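PDB 1C7N: cystalysin from Treponema denticola, which belongs to the aminotransferase class I and II family of pyridoxal-5'-phosphate-dependent proteins and holds pyridoxal-5'-phosphate in a pocket. Local coordinates for residues D90-N104 against M247-F261. Sequence-based numbering, arbitrary orientation.
Sequences DWIINTAGVVPAVFN and MSNIIIKNPDIRERF. With PLP (pyridoxal-5'-phosphate), chain I.
Lys253 lays its aliphatic chain over one face of the Trp91 indole: CB stands 3.6 Å from the centroid of the six-membered ring, a CH-pi contact almost on the ring normal. With CG anti to the backbone N (chi1 174°), the lysine runs alongside the ring, and its ammonium forms salt bridges with Glu224 and Asp228. At the ring edge sits Ile251 CG2. The Arg258 guanidinium plane lies 11° from that of the indole, NH1 coming obliquely to within 3.7 Å of Trp91 CD1; a hydrogen bond from NH1 to Ile252 O (2.8 Å) helps fix it, and CG packs 3.6 Å from Ile93 CG1. The Phe261 ring meets Ile93 CG2 and Thr95 CG2 with its edge, while Asn104 ND2 lies over its face and donates to Phe261 O (2.9 Å), tying helix 98-109 to 255-267; OD1 bonds to Ser264. On the sheet face of Ile92 and Ile251, Asn94 ND2 gives Ser248 O a nearly straight hydrogen bond (2.9 Å, 176°). Val98 N donates to O2P of pyridoxal-5'-phosphate (2.8 Å). Edge strand 92-95 of the seven-stranded mixed sheet pairs antiparallel with 248-251, itself antiparallel to 230-234; helix 69-83 packs against Ile92, Asn94 and Asn249, both segment helices against the face of Ile93 and Ile250.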
loop_
_atom_site.group_PDB
_atom_site.type_symbol
_atom_site.label_atom_id
_atom_site.label_comp_id
_atom_site.label_asym_id
_atom_site.label_seq_id
_atom_site.Cartn_x
_atom_site.Cartn_y
_atom_site.Cartn_z
ATOM N N ASP A 90 3.169 -17.114 -12.169
ATOM C CA ASP A 90 4.285 -16.188 -12.074
ATOM C C ASP A 90 4.145 -14.935 -12.935
ATOM O O ASP A 90 5.062 -14.127 -13.003
ATOM C CB ASP A 90 5.608 -16.909 -12.376
ATOM C CG ASP A 90 5.587 -17.668 -13.688
ATOM O OD1 ASP A 90 6.615 -18.304 -14.014
ATOM O OD2 ASP A 90 4.552 -17.634 -14.392
ATOM N N TRP A 91 2.992 -14.772 -13.579
ATOM C CA TRP A 91 2.713 -13.591 -14.406
ATOM C C TRP A 91 2.108 -12.480 -13.537
ATOM O O TRP A 91 2.074 -11.315 -13.937
ATOM C CB TRP A 91 1.680 -13.923 -15.484
ATOM C CG TRP A 91 2.152 -14.750 -16.630
ATOM C CD1 TRP A 91 3.258 -15.548 -16.678
ATOM C CD2 TRP A 91 1.484 -14.910 -17.885
ATOM N NE1 TRP A 91 3.317 -16.200 -17.889
ATOM C CE2 TRP A 91 2.241 -15.826 -18.648
ATOM C CE3 TRP A 91 0.314 -14.368 -18.438
ATOM C CZ2 TRP A 91 1.867 -16.215 -19.939
ATOM C CZ3 TRP A 91 -0.061 -14.755 -19.725
ATOM C CH2 TRP A 91 0.717 -15.672 -20.460
ATOM N N ILE A 92 1.626 -12.855 -12.356
ATOM C CA ILE A 92 0.971 -11.922 -11.438
ATOM C C ILE A 92 1.884 -11.099 -10.534
ATOM O O ILE A 92 2.595 -11.648 -9.699
ATOM C CB ILE A 92 -0.017 -12.672 -10.514
ATOM C CG1 ILE A 92 -0.999 -13.494 -11.349
ATOM C CG2 ILE A 92 -0.794 -11.677 -9.646
ATOM C CD1 ILE A 92 -1.834 -14.444 -10.517
ATOM N N ILE A 93 1.845 -9.780 -10.701
ATOM C CA ILE A 93 2.634 -8.871 -9.864
ATOM C C ILE A 93 1.632 -8.006 -9.092
ATOM O O ILE A 93 0.693 -7.458 -9.679
ATOM C CB ILE A 93 3.557 -7.963 -10.708
ATOM C CG1 ILE A 93 4.528 -8.823 -11.528
ATOM C CG2 ILE A 93 4.329 -7.011 -9.795
ATOM C CD1 ILE A 93 5.402 -9.748 -10.693
ATOM N N ASN A 94 1.838 -7.877 -7.785
ATOM C CA ASN A 94 0.918 -7.111 -6.945
ATOM C C ASN A 94 1.327 -5.680 -6.622
ATOM O O ASN A 94 2.507 -5.380 -6.424
ATOM C CB ASN A 94 0.677 -7.851 -5.624
ATOM C CG ASN A 94 0.115 -9.248 -5.830
ATOM O OD1 ASN A 94 0.693 -10.233 -5.373
ATOM N ND2 ASN A 94 -1.020 -9.337 -6.513
ATOM N N THR A 95 0.328 -4.804 -6.567
ATOM C CA THR A 95 0.528 -3.403 -6.224
ATOM C C THR A 95 -0.669 -2.991 -5.385
ATOM O O THR A 95 -1.716 -3.634 -5.438
ATOM C CB THR A 95 0.584 -2.494 -7.467
ATOM O OG1 THR A 95 -0.662 -2.567 -8.168
ATOM C CG2 THR A 95 1.719 -2.917 -8.391
ATOM N N ALA A 96 -0.511 -1.938 -4.593
ATOM C CA ALA A 96 -1.600 -1.457 -3.761
ATOM C C ALA A 96 -2.413 -0.479 -4.597
ATOM O O ALA A 96 -2.323 0.731 -4.415
ATOM C CB ALA A 96 -1.052 -0.761 -2.517
ATOM N N GLY A 97 -3.191 -1.008 -5.532
ATOM C CA GLY A 97 -4.001 -0.150 -6.373
ATOM C C GLY A 97 -3.512 -0.076 -7.804
ATOM O O GLY A 97 -2.323 -0.207 -8.085
ATOM N N VAL A 98 -4.450 0.146 -8.716
ATOM C CA VAL A 98 -4.139 0.241 -10.129
ATOM C C VAL A 98 -3.443 1.547 -10.498
ATOM O O VAL A 98 -2.519 1.545 -11.307
ATOM C CB VAL A 98 -5.421 0.083 -10.973
ATOM C CG1 VAL A 98 -5.121 0.321 -12.449
ATOM C CG2 VAL A 98 -5.990 -1.311 -10.768
ATOM N N VAL A 99 -3.874 2.664 -9.917
ATOM C CA VAL A 99 -3.246 3.938 -10.243
ATOM C C VAL A 99 -1.746 3.897 -9.967
ATOM O O VAL A 99 -0.948 4.293 -10.815
ATOM C CB VAL A 99 -3.898 5.110 -9.479
ATOM C CG1 VAL A 99 -3.148 6.407 -9.771
ATOM C CG2 VAL A 99 -5.364 5.241 -9.900
ATOM N N PRO A 100 -1.336 3.419 -8.779
ATOM C CA PRO A 100 0.106 3.369 -8.514
ATOM C C PRO A 100 0.814 2.479 -9.543
ATOM O O PRO A 100 1.961 2.737 -9.921
ATOM C CB PRO A 100 0.179 2.794 -7.101
ATOM C CG PRO A 100 -1.066 3.339 -6.465
ATOM C CD PRO A 100 -2.106 3.133 -7.556
ATOM N N ALA A 101 0.126 1.433 -9.995
ATOM C CA ALA A 101 0.707 0.529 -10.980
ATOM C C ALA A 101 0.878 1.263 -12.306
ATOM O O ALA A 101 1.872 1.061 -13.010
ATOM C CB ALA A 101 -0.176 -0.690 -11.162
ATOM N N VAL A 102 -0.084 2.116 -12.645
ATOM C CA VAL A 102 -0.001 2.880 -13.884
ATOM C C VAL A 102 1.149 3.885 -13.786
ATOM O O VAL A 102 1.952 4.012 -14.712
ATOM C CB VAL A 102 -1.323 3.623 -14.181
ATOM C CG1 VAL A 102 -1.143 4.553 -15.375
ATOM C CG2 VAL A 102 -2.429 2.612 -14.463
ATOM N N PHE A 103 1.231 4.592 -12.661
ATOM C CA PHE A 103 2.310 5.555 -12.458
ATOM C C PHE A 103 3.644 4.843 -12.618
ATOM O O PHE A 103 4.578 5.384 -13.213
ATOM C CB PHE A 103 2.241 6.172 -11.057
ATOM C CG PHE A 103 1.500 7.475 -11.005
ATOM C CD1 PHE A 103 0.116 7.511 -11.114
ATOM C CD2 PHE A 103 2.193 8.673 -10.848
ATOM C CE1 PHE A 103 -0.573 8.720 -11.068
ATOM C CE2 PHE A 103 1.516 9.890 -10.801
ATOM C CZ PHE A 103 0.130 9.913 -10.910
ATOM N N ASN A 104 3.724 3.631 -12.076
ATOM C CA ASN A 104 4.937 2.831 -12.149
ATOM C C ASN A 104 5.252 2.444 -13.592
ATOM O O ASN A 104 6.415 2.404 -13.990
ATOM C CB ASN A 104 4.790 1.569 -11.298
ATOM C CG ASN A 104 6.096 0.820 -11.146
ATOM O OD1 ASN A 104 7.087 1.380 -10.674
ATOM N ND2 ASN A 104 6.110 -0.445 -11.548
ATOM N N MET A 247 -5.361 -3.926 -3.057
ATOM C CA MET A 247 -4.683 -5.100 -3.604
ATOM C C MET A 247 -5.023 -5.255 -5.078
ATOM O O MET A 247 -6.189 -5.401 -5.442
ATOM C CB MET A 247 -5.067 -6.366 -2.838
ATOM C CG MET A 247 -4.330 -7.622 -3.306
ATOM S SD MET A 247 -2.524 -7.434 -3.440
ATOM C CE MET A 247 -2.056 -7.222 -1.718
ATOM N N SER A 248 -3.999 -5.212 -5.923
ATOM C CA SER A 248 -4.192 -5.326 -7.362
ATOM C C SER A 248 -3.397 -6.489 -7.951
ATOM O O SER A 248 -2.359 -6.887 -7.416
ATOM C CB SER A 248 -3.756 -4.030 -8.047
ATOM O OG SER A 248 -4.362 -2.900 -7.447
ATOM N N ASN A 249 -3.894 -7.028 -9.057
ATOM C CA ASN A 249 -3.228 -8.126 -9.739
ATOM C C ASN A 249 -2.821 -7.672 -11.133
ATOM O O ASN A 249 -3.612 -7.744 -12.082
ATOM C CB ASN A 249 -4.150 -9.337 -9.824
ATOM C CG ASN A 249 -4.404 -9.956 -8.476
ATOM O OD1 ASN A 249 -3.465 -10.363 -7.781
ATOM N ND2 ASN A 249 -5.672 -10.028 -8.086
ATOM N N ILE A 250 -1.589 -7.185 -11.243
ATOM C CA ILE A 250 -1.065 -6.705 -12.512
ATOM C C ILE A 250 -0.478 -7.908 -13.232
ATOM O O ILE A 250 0.438 -8.560 -12.719
ATOM C CB ILE A 250 0.028 -5.637 -12.289
ATOM C CG1 ILE A 250 -0.395 -4.691 -11.165
ATOM C CG2 ILE A 250 0.227 -4.825 -13.566
ATOM C CD1 ILE A 250 -1.697 -3.925 -11.453
ATOM N N ILE A 251 -1.011 -8.209 -14.412
ATOM C CA ILE A 251 -0.554 -9.367 -15.175
ATOM C C ILE A 251 0.435 -8.998 -16.271
ATOM O O ILE A 251 0.125 -8.204 -17.167
ATOM C CB ILE A 251 -1.751 -10.109 -15.809
ATOM C CG1 ILE A 251 -2.838 -10.335 -14.756
ATOM C CG2 ILE A 251 -1.299 -11.450 -16.378
ATOM C CD1 ILE A 251 -2.359 -11.084 -13.519
ATOM N N ILE A 252 1.623 -9.591 -16.199
ATOM C CA ILE A 252 2.687 -9.333 -17.169
ATOM C C ILE A 252 3.346 -10.643 -17.597
ATOM O O ILE A 252 4.084 -11.261 -16.828
ATOM C CB ILE A 252 3.766 -8.412 -16.568
ATOM C CG1 ILE A 252 3.102 -7.183 -15.940
ATOM C CG2 ILE A 252 4.744 -7.975 -17.649
ATOM C CD1 ILE A 252 4.069 -6.288 -15.200
ATOM N N LYS A 253 3.070 -11.059 -18.830
ATOM C CA LYS A 253 3.620 -12.298 -19.385
ATOM C C LYS A 253 5.132 -12.285 -19.620
ATOM O O LYS A 253 5.831 -13.233 -19.257
ATOM C CB LYS A 253 2.926 -12.621 -20.711
ATOM C CG LYS A 253 3.526 -13.805 -21.456
ATOM C CD LYS A 253 2.985 -13.884 -22.878
ATOM C CE LYS A 253 3.454 -15.150 -23.575
ATOM N NZ LYS A 253 3.140 -15.149 -25.034
ATOM N N ASN A 254 5.632 -11.218 -20.238
ATOM C CA ASN A 254 7.055 -11.107 -20.542
ATOM C C ASN A 254 7.936 -10.957 -19.306
ATOM O O ASN A 254 7.796 -10.002 -18.542
ATOM C CB ASN A 254 7.301 -9.936 -21.491
ATOM C CG ASN A 254 8.742 -9.870 -21.964
ATOM O OD1 ASN A 254 9.599 -9.268 -21.312
ATOM N ND2 ASN A 254 9.020 -10.509 -23.094
ATOM N N PRO A 255 8.871 -11.902 -19.103
ATOM C CA PRO A 255 9.784 -11.888 -17.958
ATOM C C PRO A 255 10.605 -10.607 -17.853
ATOM O O PRO A 255 10.844 -10.106 -16.754
ATOM C CB PRO A 255 10.652 -13.119 -18.198
ATOM C CG PRO A 255 9.722 -14.045 -18.902
ATOM C CD PRO A 255 9.068 -13.124 -19.902
ATOM N N ASP A 256 11.044 -10.085 -18.994
ATOM C CA ASP A 256 11.833 -8.859 -19.013
ATOM C C ASP A 256 11.002 -7.667 -18.560
ATOM O O ASP A 256 11.438 -6.882 -17.718
ATOM C CB ASP A 256 12.382 -8.604 -20.418
ATOM C CG ASP A 256 13.598 -9.452 -20.728
ATOM O OD1 ASP A 256 13.540 -10.682 -20.517
ATOM O OD2 ASP A 256 14.612 -8.884 -21.184
ATOM N N ILE A 257 9.809 -7.528 -19.125
ATOM C CA ILE A 257 8.926 -6.429 -18.753
ATOM C C ILE A 257 8.466 -6.602 -17.306
ATOM O O ILE A 257 8.428 -5.641 -16.536
ATOM C CB ILE A 257 7.681 -6.373 -19.664
ATOM C CG1 ILE A 257 8.096 -5.993 -21.088
ATOM C CG2 ILE A 257 6.685 -5.369 -19.113
ATOM C CD1 ILE A 257 6.957 -6.056 -22.097
ATOM N N ARG A 258 8.121 -7.833 -16.941
ATOM C CA ARG A 258 7.666 -8.123 -15.590
ATOM C C ARG A 258 8.724 -7.752 -14.560
ATOM O O ARG A 258 8.429 -7.095 -13.563
ATOM C CB ARG A 258 7.309 -9.607 -15.456
ATOM C CG ARG A 258 6.689 -9.980 -14.113
ATOM C CD ARG A 258 6.064 -11.371 -14.148
ATOM N NE ARG A 258 7.043 -12.433 -14.368
ATOM C CZ ARG A 258 7.027 -13.273 -15.403
ATOM N NH1 ARG A 258 6.083 -13.180 -16.329
ATOM N NH2 ARG A 258 7.947 -14.223 -15.503
ATOM N N GLU A 259 9.962 -8.167 -14.808
ATOM C CA GLU A 259 11.052 -7.879 -13.888
ATOM C C GLU A 259 11.404 -6.396 -13.818
ATOM O O GLU A 259 11.905 -5.927 -12.797
ATOM C CB GLU A 259 12.281 -8.724 -14.256
ATOM C CG GLU A 259 12.128 -10.191 -13.851
ATOM C CD GLU A 259 13.174 -11.107 -14.466
ATOM O OE1 GLU A 259 14.376 -10.765 -14.434
ATOM O OE2 GLU A 259 12.789 -12.181 -14.971
ATOM N N ARG A 260 11.136 -5.654 -14.890
ATOM C CA ARG A 260 11.417 -4.219 -14.894
ATOM C C ARG A 260 10.335 -3.483 -14.105
ATOM O O ARG A 260 10.611 -2.514 -13.394
ATOM C CB ARG A 260 11.461 -3.663 -16.324
ATOM C CG ARG A 260 12.716 -4.025 -17.115
ATOM C CD ARG A 260 13.304 -2.794 -17.799
ATOM N NE ARG A 260 12.447 -2.242 -18.843
ATOM C CZ ARG A 260 12.549 -1.000 -19.307
ATOM N NH1 ARG A 260 13.468 -0.181 -18.817
ATOM N NH2 ARG A 260 11.741 -0.571 -20.263
ATOM N N PHE A 261 9.098 -3.944 -14.252
ATOM C CA PHE A 261 7.962 -3.354 -13.551
ATOM C C PHE A 261 8.150 -3.582 -12.052
ATOM O O PHE A 261 7.906 -2.695 -11.234
ATOM C CB PHE A 261 6.665 -4.027 -14.012
ATOM C CG PHE A 261 5.429 -3.478 -13.362
ATOM C CD1 PHE A 261 4.784 -2.363 -13.887
ATOM C CD2 PHE A 261 4.907 -4.080 -12.222
ATOM C CE1 PHE A 261 3.634 -1.856 -13.284
ATOM C CE2 PHE A 261 3.759 -3.579 -11.611
ATOM C CZ PHE A 261 3.120 -2.466 -12.143
HETATM N N1 PLP I . -8.727 2.519 -13.281
HETATM C C2 PLP I . -10.019 2.965 -13.621
HETATM C C2A PLP I . -10.288 3.082 -15.110
HETATM C C3 PLP I . -10.952 3.158 -12.508
HETATM O O3 PLP I . -12.117 3.688 -12.885
HETATM C C4 PLP I . -10.542 2.848 -11.189
HETATM C C4A PLP I . -11.470 2.933 -10.063
HETATM C C5 PLP I . -9.147 2.346 -10.976
HETATM C C6 PLP I . -8.276 2.221 -12.020
HETATM C C5A PLP I . -8.879 1.684 -9.627
HETATM O O4P PLP I . -7.873 2.089 -8.787
HETATM P P PLP I . -7.738 1.141 -7.472
HETATM O O1P PLP I . -6.888 1.951 -6.603
HETATM O O2P PLP I . -7.063 -0.152 -7.893
HETATM O O3P PLP I . -9.055 0.886 -6.880
#